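PDB 5UJC: MMACHC-like protein from Caenorhabditis elegans, which probably catalyses the flavin-dependent reductive decyanation of cyanocobalamin and the glutathione-dependent demethylation of methylcobalamin, which it binds as a vitamin B12-trafficking protein. Local coordinates for residues Leu174-Ala185 with Phe231-Tyr241; Glu4-Lys12 with Phe192-Phe200. All coordinates share one frame; numbering follows the deposited sequence.

Contact 1 (Leu174-Ala185 with Phe231-Tyr241); sequences LSLHPIYGGHFA and FRDFGNPTRRY
Gly182 and Arg232 bring the two backbones closest, their CA atoms 3.7 Å apart, where the type II' turn Tyr180-His183 meets the end of a 3-10 segment. Gly182 N donates to Arg232 O (2.9 Å, nearly straight at 173°), and Arg232 NH1 returns a bond to Gly182 O; Arg232 NE is hydrogen-bonded to Ser229. A side chain on Gly181 or Gly182 would collide with the backbone of 231-241. His183 CG lies beside the backbone N (chi1 -63°), which sets the imidazole between Arg232 and Arg240: Arg232 CB covers one face and Arg240 CB sits over the centre of the other, 3.7 Å from the ring centroid. His183 NE2 donates in the ring plane to Asp233 OD1 (2.8 Å), meeting that oxygen from above the carboxylate plane; Arg240 NE reaches it from the opposite face, while Arg240 NH2 takes OD2, so three bonds fix the carboxylate. His183 also forms an offset edge-to-face pair with Tyr241, planes at 73°. Farther along, Leu174 CD1 packs on Phe231 CD2 (3.7 Å). Two loops thus pack together, with a His-carboxylate hydrogen bond among their contacts, beside the methylcobalamin pocket, to which Leu174, Ser175, Phe184 and Ala185 belong.

Contact 2 (Glu4-Lys12 with Phe192-Phe200); sequences EMSHAESIK and FPNVKIPEF
Met5 and Ile197 meet where the first turn of helix 5-18 passes the end of strand 185-196, with no direct hydrogen bond between the segments. The Met5 chain bends at both chi2 (-59°) and chi3 (-46°), folding its sulfur over Ile197, and SD lies 3.6 Å from Ile197 CG2. That methyl, anti to its carbonyl carbon, also meets Ala8 CB at 3.7 Å. Met5 CG also rests against the carboxylate carbon of Glu199, 3.4 Å from CD, the two side chains running in opposite directions. An alanine in place of Met5 would remove the sulfur and is likely to leave Ile197 CG2 with only part of its packing and Glu199 CD without the methylene it rests on. Nearly two turns on, Ile11 CG2, anti to the backbone N, lies over the face of Phe192, 3.8 Å from the centroid, while CD1 meets Val195 CG2 tip to tip at 3.8 Å. The same valine methyl touches the edge of the His7 ring, whose NE2 is bonded to Glu113. The helix thus lies across a sheet face: Met29 of strand 25-31 adjoins Met5 and Ile197, Met54 of strand 53-60 adjoins Ala8, Ile11 and Val195, and Leu109 of helix 93-109 reaches Ile11 and Phe192.

Strand 185-196 runs between the two contacts: 174-185 leads into its start, and 192-200 carries its far end. The contacts do not touch; their centres lie 29 Å apart and their nearest atoms about 11 Å. Contact 1 belongs to the cobalamin site: Ser175 N bonds to methylcobalamin, the Leu174 side chain is about 4 Å from it, and Arg232 and Tyr241 hold a tartrate probably taken from the crystallisation liquor. Contact 2 is more peripheral, its centre 22 Å from that of the chain against 12 Å for contact 1. It packs the N-terminal helix onto the four-stranded antiparallel sheet, with the Phe192 side chain about 11 Å from that of Ile132, a probable substrate-binding residue.

Contact 1 (Leu174-Ala185 with Phe231-Tyr241)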
# COMPACT_ATOMS: atom_id res chain seq x y z
N LEU A 174 0.51 10.04 -7.46
CA LEU A 174 0.78 9.92 -6.03
C LEU A 174 -0.50 10.02 -5.27
O LEU A 174 -1.30 10.94 -5.48
CB LEU A 174 1.72 11.03 -5.57
CG LEU A 174 2.03 11.09 -4.06
CD1 LEU A 174 2.84 9.87 -3.62
CD2 LEU A 174 2.77 12.38 -3.74
N SER A 175 -0.71 9.08 -4.34
CA SER A 175 -1.84 9.14 -3.40
C SER A 175 -1.40 9.71 -2.08
O SER A 175 -0.30 9.40 -1.59
CB SER A 175 -2.43 7.75 -3.17
OG SER A 175 -2.92 7.21 -4.37
N LEU A 176 -2.28 10.50 -1.46
CA LEU A 176 -2.02 11.05 -0.14
C LEU A 176 -3.16 10.74 0.81
O LEU A 176 -4.34 10.97 0.52
CB LEU A 176 -1.78 12.58 -0.21
CG LEU A 176 -0.50 13.00 -0.96
CD1 LEU A 176 -0.48 14.50 -1.19
CD2 LEU A 176 0.77 12.55 -0.22
N HIS A 177 -2.77 10.17 1.94
CA HIS A 177 -3.67 9.69 2.97
C HIS A 177 -4.01 10.85 3.94
O HIS A 177 -3.15 11.67 4.23
CB HIS A 177 -2.96 8.56 3.70
CG HIS A 177 -3.80 7.79 4.66
ND1 HIS A 177 -4.18 8.28 5.89
CD2 HIS A 177 -4.31 6.54 4.59
CE1 HIS A 177 -4.91 7.38 6.52
NE2 HIS A 177 -5.00 6.31 5.75
N PRO A 178 -5.24 10.89 4.44
CA PRO A 178 -5.65 12.03 5.28
C PRO A 178 -4.95 12.12 6.65
O PRO A 178 -4.95 13.20 7.29
CB PRO A 178 -7.16 11.81 5.45
CG PRO A 178 -7.38 10.38 5.20
CD PRO A 178 -6.37 9.99 4.17
N ILE A 179 -4.43 11.00 7.14
CA ILE A 179 -3.65 10.98 8.38
C ILE A 179 -2.15 10.97 8.07
O ILE A 179 -1.38 11.71 8.69
CB ILE A 179 -3.97 9.73 9.26
CG1 ILE A 179 -5.47 9.61 9.55
CG2 ILE A 179 -3.18 9.79 10.55
CD1 ILE A 179 -5.85 8.39 10.37
N TYR A 180 -1.73 10.13 7.12
CA TYR A 180 -0.33 9.79 6.94
C TYR A 180 0.38 10.51 5.79
O TYR A 180 1.59 10.38 5.67
CB TYR A 180 -0.16 8.29 6.78
CG TYR A 180 -0.76 7.52 7.93
CD1 TYR A 180 -0.25 7.62 9.20
CD2 TYR A 180 -1.89 6.74 7.75
CE1 TYR A 180 -0.83 6.96 10.28
CE2 TYR A 180 -2.51 6.12 8.82
CZ TYR A 180 -1.97 6.22 10.09
OH TYR A 180 -2.56 5.58 11.17
N GLY A 181 -0.34 11.28 4.96
CA GLY A 181 0.30 11.88 3.78
C GLY A 181 0.80 10.76 2.89
O GLY A 181 0.02 9.92 2.46
N GLY A 182 2.11 10.75 2.63
CA GLY A 182 2.74 9.66 1.91
C GLY A 182 3.47 8.64 2.78
O GLY A 182 4.20 7.79 2.25
N HIS A 183 3.25 8.69 4.10
CA HIS A 183 3.88 7.78 5.04
C HIS A 183 2.99 6.54 5.23
O HIS A 183 2.52 6.22 6.33
CB HIS A 183 4.08 8.49 6.36
CG HIS A 183 5.01 9.65 6.27
ND1 HIS A 183 6.38 9.51 6.40
CD2 HIS A 183 4.78 10.97 6.13
CE1 HIS A 183 6.94 10.69 6.30
NE2 HIS A 183 5.99 11.60 6.14
N PHE A 184 2.74 5.87 4.11
CA PHE A 184 1.91 4.67 4.11
C PHE A 184 2.18 3.94 2.78
O PHE A 184 2.84 4.50 1.89
CB PHE A 184 0.40 5.03 4.21
CG PHE A 184 -0.22 5.43 2.89
CD1 PHE A 184 -0.03 6.71 2.35
CD2 PHE A 184 -0.99 4.54 2.18
CE1 PHE A 184 -0.58 7.04 1.11
CE2 PHE A 184 -1.53 4.87 0.94
CZ PHE A 184 -1.33 6.13 0.41
N ALA A 185 1.66 2.72 2.65
CA ALA A 185 1.70 2.02 1.38
C ALA A 185 0.47 1.18 1.20
O ALA A 185 -0.09 0.67 2.16
CB ALA A 185 2.94 1.15 1.30
N PHE A 231 8.31 13.98 -0.48
CA PHE A 231 6.97 13.87 -1.02
C PHE A 231 5.97 13.40 0.04
O PHE A 231 4.77 13.65 -0.07
CB PHE A 231 6.92 12.94 -2.25
CG PHE A 231 7.06 11.45 -1.92
CD1 PHE A 231 8.31 10.85 -1.79
CD2 PHE A 231 5.93 10.67 -1.73
CE1 PHE A 231 8.41 9.51 -1.50
CE2 PHE A 231 6.03 9.33 -1.45
CZ PHE A 231 7.26 8.74 -1.35
N ARG A 232 6.47 12.66 1.03
CA ARG A 232 5.57 12.07 2.02
C ARG A 232 4.94 13.10 2.93
O ARG A 232 3.90 12.81 3.57
CB ARG A 232 6.29 11.00 2.84
CG ARG A 232 6.94 9.89 2.02
CD ARG A 232 7.57 8.83 2.91
NE ARG A 232 8.46 7.93 2.20
CZ ARG A 232 8.08 6.80 1.61
NH1 ARG A 232 6.80 6.43 1.60
NH2 ARG A 232 8.98 6.04 1.01
N ASP A 233 5.57 14.26 3.05
CA ASP A 233 5.12 15.29 3.99
C ASP A 233 4.13 16.28 3.40
O ASP A 233 3.69 17.20 4.10
CB ASP A 233 6.32 16.00 4.60
CG ASP A 233 7.02 15.16 5.60
OD1 ASP A 233 6.32 14.41 6.32
OD2 ASP A 233 8.26 15.26 5.70
N PHE A 234 3.72 16.08 2.15
CA PHE A 234 2.62 16.87 1.62
C PHE A 234 1.32 16.52 2.36
O PHE A 234 1.06 15.35 2.64
CB PHE A 234 2.50 16.71 0.12
CG PHE A 234 3.54 17.50 -0.63
CD1 PHE A 234 4.80 16.98 -0.81
CD2 PHE A 234 3.27 18.78 -1.05
CE1 PHE A 234 5.78 17.73 -1.44
CE2 PHE A 234 4.23 19.52 -1.71
CZ PHE A 234 5.49 19.00 -1.89
N GLY A 235 0.58 17.58 2.76
CA GLY A 235 -0.56 17.45 3.66
C GLY A 235 -0.19 17.68 5.12
O GLY A 235 -1.06 17.70 5.98
N ASN A 236 1.11 17.79 5.41
CA ASN A 236 1.61 18.01 6.78
C ASN A 236 1.11 16.96 7.79
O ASN A 236 0.63 17.32 8.85
CB ASN A 236 1.27 19.41 7.27
CG ASN A 236 1.78 20.49 6.34
OD1 ASN A 236 1.04 21.38 5.96
ND2 ASN A 236 3.05 20.40 5.97
N PRO A 237 1.26 15.67 7.45
CA PRO A 237 0.92 14.62 8.41
C PRO A 237 1.71 14.77 9.72
O PRO A 237 2.88 15.17 9.69
CB PRO A 237 1.33 13.34 7.67
CG PRO A 237 2.42 13.77 6.76
CD PRO A 237 2.03 15.13 6.31
N THR A 238 1.12 14.38 10.83
CA THR A 238 1.88 14.30 12.11
C THR A 238 2.33 12.89 12.45
O THR A 238 3.27 12.72 13.25
CB THR A 238 1.06 14.85 13.28
OG1 THR A 238 -0.20 14.18 13.34
CG2 THR A 238 0.85 16.34 13.10
N ARG A 239 1.70 11.88 11.81
CA ARG A 239 2.10 10.49 11.99
C ARG A 239 2.89 10.05 10.75
O ARG A 239 2.37 10.06 9.63
CB ARG A 239 0.88 9.61 12.25
CG ARG A 239 0.12 10.00 13.52
CD ARG A 239 -1.24 9.32 13.62
NE ARG A 239 -1.11 7.90 13.92
CZ ARG A 239 -2.12 7.04 13.87
NH1 ARG A 239 -3.34 7.44 13.55
NH2 ARG A 239 -1.90 5.76 14.12
N ARG A 240 4.17 9.74 10.95
CA ARG A 240 5.14 9.64 9.87
C ARG A 240 6.00 8.40 10.03
O ARG A 240 6.11 7.84 11.12
CB ARG A 240 6.03 10.89 9.88
CG ARG A 240 5.26 12.18 9.67
CD ARG A 240 6.08 13.43 9.95
NE ARG A 240 7.11 13.65 8.95
CZ ARG A 240 8.42 13.52 9.16
NH1 ARG A 240 8.91 13.14 10.34
NH2 ARG A 240 9.24 13.77 8.17
N TYR A 241 6.60 7.95 8.94
CA TYR A 241 7.64 6.94 8.99
C TYR A 241 8.78 7.43 9.91
O TYR A 241 9.14 8.61 9.88
CB TYR A 241 8.24 6.70 7.62
CG TYR A 241 7.43 5.86 6.60
CD1 TYR A 241 6.16 5.37 6.87
CD2 TYR A 241 7.99 5.55 5.38
CE1 TYR A 241 5.49 4.57 5.93
CE2 TYR A 241 7.35 4.73 4.46
CZ TYR A 241 6.11 4.25 4.74
OH TYR A 241 5.46 3.42 3.82
O HOH W 1 -2.01 14.46 5.24
O HOH W 2 -2.39 15.01 7.67
O HOH W 3 -1.05 12.94 11.06

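Contact 2 (Glu4-Lys12 with Phe192-Phe200)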
# COMPACT_ATOMS: atom_id res chain seq x y z
N GLU A 4 -24.45 -10.16 1.55
CA GLU A 4 -25.16 -9.01 2.21
C GLU A 4 -24.31 -8.38 3.35
O GLU A 4 -23.20 -8.82 3.61
CB GLU A 4 -26.55 -9.44 2.72
CG GLU A 4 -27.53 -9.78 1.61
CD GLU A 4 -28.96 -9.96 2.10
OE1 GLU A 4 -29.17 -10.00 3.34
OE2 GLU A 4 -29.87 -10.07 1.26
N MET A 5 -24.84 -7.35 4.00
CA MET A 5 -23.99 -6.33 4.64
C MET A 5 -23.48 -6.71 6.04
O MET A 5 -22.39 -6.31 6.42
CB MET A 5 -24.73 -4.99 4.68
CG MET A 5 -24.73 -4.26 3.35
SD MET A 5 -23.07 -3.88 2.71
CE MET A 5 -22.26 -3.24 4.17
N SER A 6 -24.28 -7.44 6.82
CA SER A 6 -23.82 -7.98 8.10
C SER A 6 -22.66 -8.90 7.84
O SER A 6 -21.64 -8.84 8.52
CB SER A 6 -24.93 -8.76 8.80
OG SER A 6 -25.96 -7.90 9.25
N HIS A 7 -22.82 -9.78 6.85
CA HIS A 7 -21.75 -10.71 6.50
C HIS A 7 -20.49 -9.97 6.01
O HIS A 7 -19.38 -10.27 6.46
CB HIS A 7 -22.23 -11.74 5.47
CG HIS A 7 -21.23 -12.80 5.17
ND1 HIS A 7 -20.69 -13.59 6.16
CD2 HIS A 7 -20.68 -13.21 4.00
CE1 HIS A 7 -19.84 -14.44 5.61
NE2 HIS A 7 -19.83 -14.24 4.30
N ALA A 8 -20.67 -8.97 5.15
CA ALA A 8 -19.56 -8.12 4.72
C ALA A 8 -18.85 -7.48 5.93
O ALA A 8 -17.63 -7.43 5.98
CB ALA A 8 -20.05 -7.04 3.76
N GLU A 9 -19.64 -6.97 6.89
CA GLU A 9 -19.07 -6.37 8.10
C GLU A 9 -18.32 -7.40 8.95
O GLU A 9 -17.24 -7.10 9.46
CB GLU A 9 -20.17 -5.64 8.91
CG GLU A 9 -20.54 -4.31 8.28
CD GLU A 9 -21.75 -3.65 8.88
OE1 GLU A 9 -22.26 -4.13 9.93
OE2 GLU A 9 -22.22 -2.63 8.31
N SER A 10 -18.82 -8.64 9.00
CA SER A 10 -18.13 -9.73 9.75
C SER A 10 -16.81 -10.10 9.08
O SER A 10 -15.82 -10.36 9.76
CB SER A 10 -19.04 -10.97 9.87
OG SER A 10 -20.18 -10.71 10.68
N ILE A 11 -16.80 -10.10 7.76
CA ILE A 11 -15.58 -10.34 7.01
C ILE A 11 -14.54 -9.25 7.32
O ILE A 11 -13.38 -9.55 7.66
CB ILE A 11 -15.85 -10.40 5.50
CG1 ILE A 11 -16.58 -11.69 5.16
CG2 ILE A 11 -14.56 -10.29 4.70
CD1 ILE A 11 -17.21 -11.69 3.77
N LYS A 12 -14.95 -7.99 7.20
CA LYS A 12 -14.04 -6.90 7.47
C LYS A 12 -13.55 -6.95 8.92
O LYS A 12 -12.37 -6.67 9.20
CB LYS A 12 -14.68 -5.55 7.16
CG LYS A 12 -13.69 -4.39 7.24
CD LYS A 12 -14.32 -3.10 6.78
CE LYS A 12 -13.30 -2.00 6.55
NZ LYS A 12 -12.59 -1.58 7.77
N PHE A 192 -14.00 -10.98 -2.71
CA PHE A 192 -14.91 -12.02 -2.21
C PHE A 192 -16.00 -12.29 -3.25
O PHE A 192 -17.05 -11.64 -3.25
CB PHE A 192 -15.52 -11.57 -0.90
CG PHE A 192 -14.49 -11.30 0.17
CD1 PHE A 192 -14.06 -12.32 0.99
CD2 PHE A 192 -13.92 -10.05 0.31
CE1 PHE A 192 -13.07 -12.08 1.93
CE2 PHE A 192 -12.94 -9.82 1.26
CZ PHE A 192 -12.52 -10.84 2.06
N PRO A 193 -15.74 -13.24 -4.17
CA PRO A 193 -16.63 -13.37 -5.33
C PRO A 193 -18.07 -13.72 -4.99
O PRO A 193 -18.96 -13.45 -5.81
CB PRO A 193 -15.97 -14.50 -6.15
CG PRO A 193 -14.55 -14.48 -5.74
CD PRO A 193 -14.56 -14.11 -4.28
N ASN A 194 -18.30 -14.34 -3.83
CA ASN A 194 -19.66 -14.74 -3.43
C ASN A 194 -20.37 -13.73 -2.53
O ASN A 194 -21.48 -14.00 -2.08
CB ASN A 194 -19.64 -16.11 -2.74
CG ASN A 194 -19.09 -17.21 -3.63
OD1 ASN A 194 -18.32 -18.06 -3.19
ND2 ASN A 194 -19.48 -17.19 -4.89
N VAL A 195 -19.76 -12.56 -2.31
CA VAL A 195 -20.33 -11.57 -1.42
C VAL A 195 -20.66 -10.31 -2.21
O VAL A 195 -19.77 -9.68 -2.78
CB VAL A 195 -19.38 -11.23 -0.25
CG1 VAL A 195 -20.02 -10.19 0.64
CG2 VAL A 195 -19.02 -12.48 0.53
N LYS A 196 -21.94 -9.97 -2.26
CA LYS A 196 -22.43 -8.83 -3.03
C LYS A 196 -22.95 -7.73 -2.08
O LYS A 196 -23.70 -8.00 -1.13
CB LYS A 196 -23.54 -9.27 -3.99
CG LYS A 196 -23.19 -10.47 -4.85
CD LYS A 196 -21.99 -10.23 -5.73
CE LYS A 196 -21.64 -11.47 -6.56
NZ LYS A 196 -22.74 -11.86 -7.47
N ILE A 197 -22.51 -6.50 -2.35
CA ILE A 197 -22.80 -5.35 -1.50
C ILE A 197 -23.33 -4.18 -2.36
O ILE A 197 -22.82 -3.06 -2.29
CB ILE A 197 -21.54 -4.94 -0.65
CG1 ILE A 197 -20.31 -4.76 -1.54
CG2 ILE A 197 -21.26 -5.99 0.44
CD1 ILE A 197 -19.18 -3.97 -0.88
N PRO A 198 -24.37 -4.44 -3.16
CA PRO A 198 -24.85 -3.39 -4.09
C PRO A 198 -25.31 -2.09 -3.41
O PRO A 198 -25.23 -1.02 -4.02
CB PRO A 198 -26.03 -4.07 -4.77
CG PRO A 198 -26.51 -5.07 -3.76
CD PRO A 198 -25.24 -5.62 -3.17
N GLU A 199 -25.73 -2.17 -2.15
CA GLU A 199 -26.24 -1.01 -1.43
C GLU A 199 -25.12 -0.16 -0.82
O GLU A 199 -25.38 0.92 -0.30
CB GLU A 199 -27.23 -1.46 -0.32
CG GLU A 199 -26.60 -2.31 0.83
CD GLU A 199 -26.70 -3.82 0.59
OE1 GLU A 199 -27.50 -4.51 1.29
OE2 GLU A 199 -25.96 -4.33 -0.28
N PHE A 200 -23.88 -0.65 -0.88
CA PHE A 200 -22.77 0.03 -0.23
C PHE A 200 -22.33 1.25 -1.05
O PHE A 200 -22.18 1.17 -2.29
CB PHE A 200 -21.60 -0.91 -0.04
CG PHE A 200 -20.43 -0.29 0.68
CD1 PHE A 200 -20.55 0.10 2.01
CD2 PHE A 200 -19.22 -0.06 0.03
CE1 PHE A 200 -19.48 0.67 2.68
CE2 PHE A 200 -18.14 0.49 0.71
CZ PHE A 200 -18.28 0.86 2.04
O HOH W 4 -23.89 -11.71 -0.89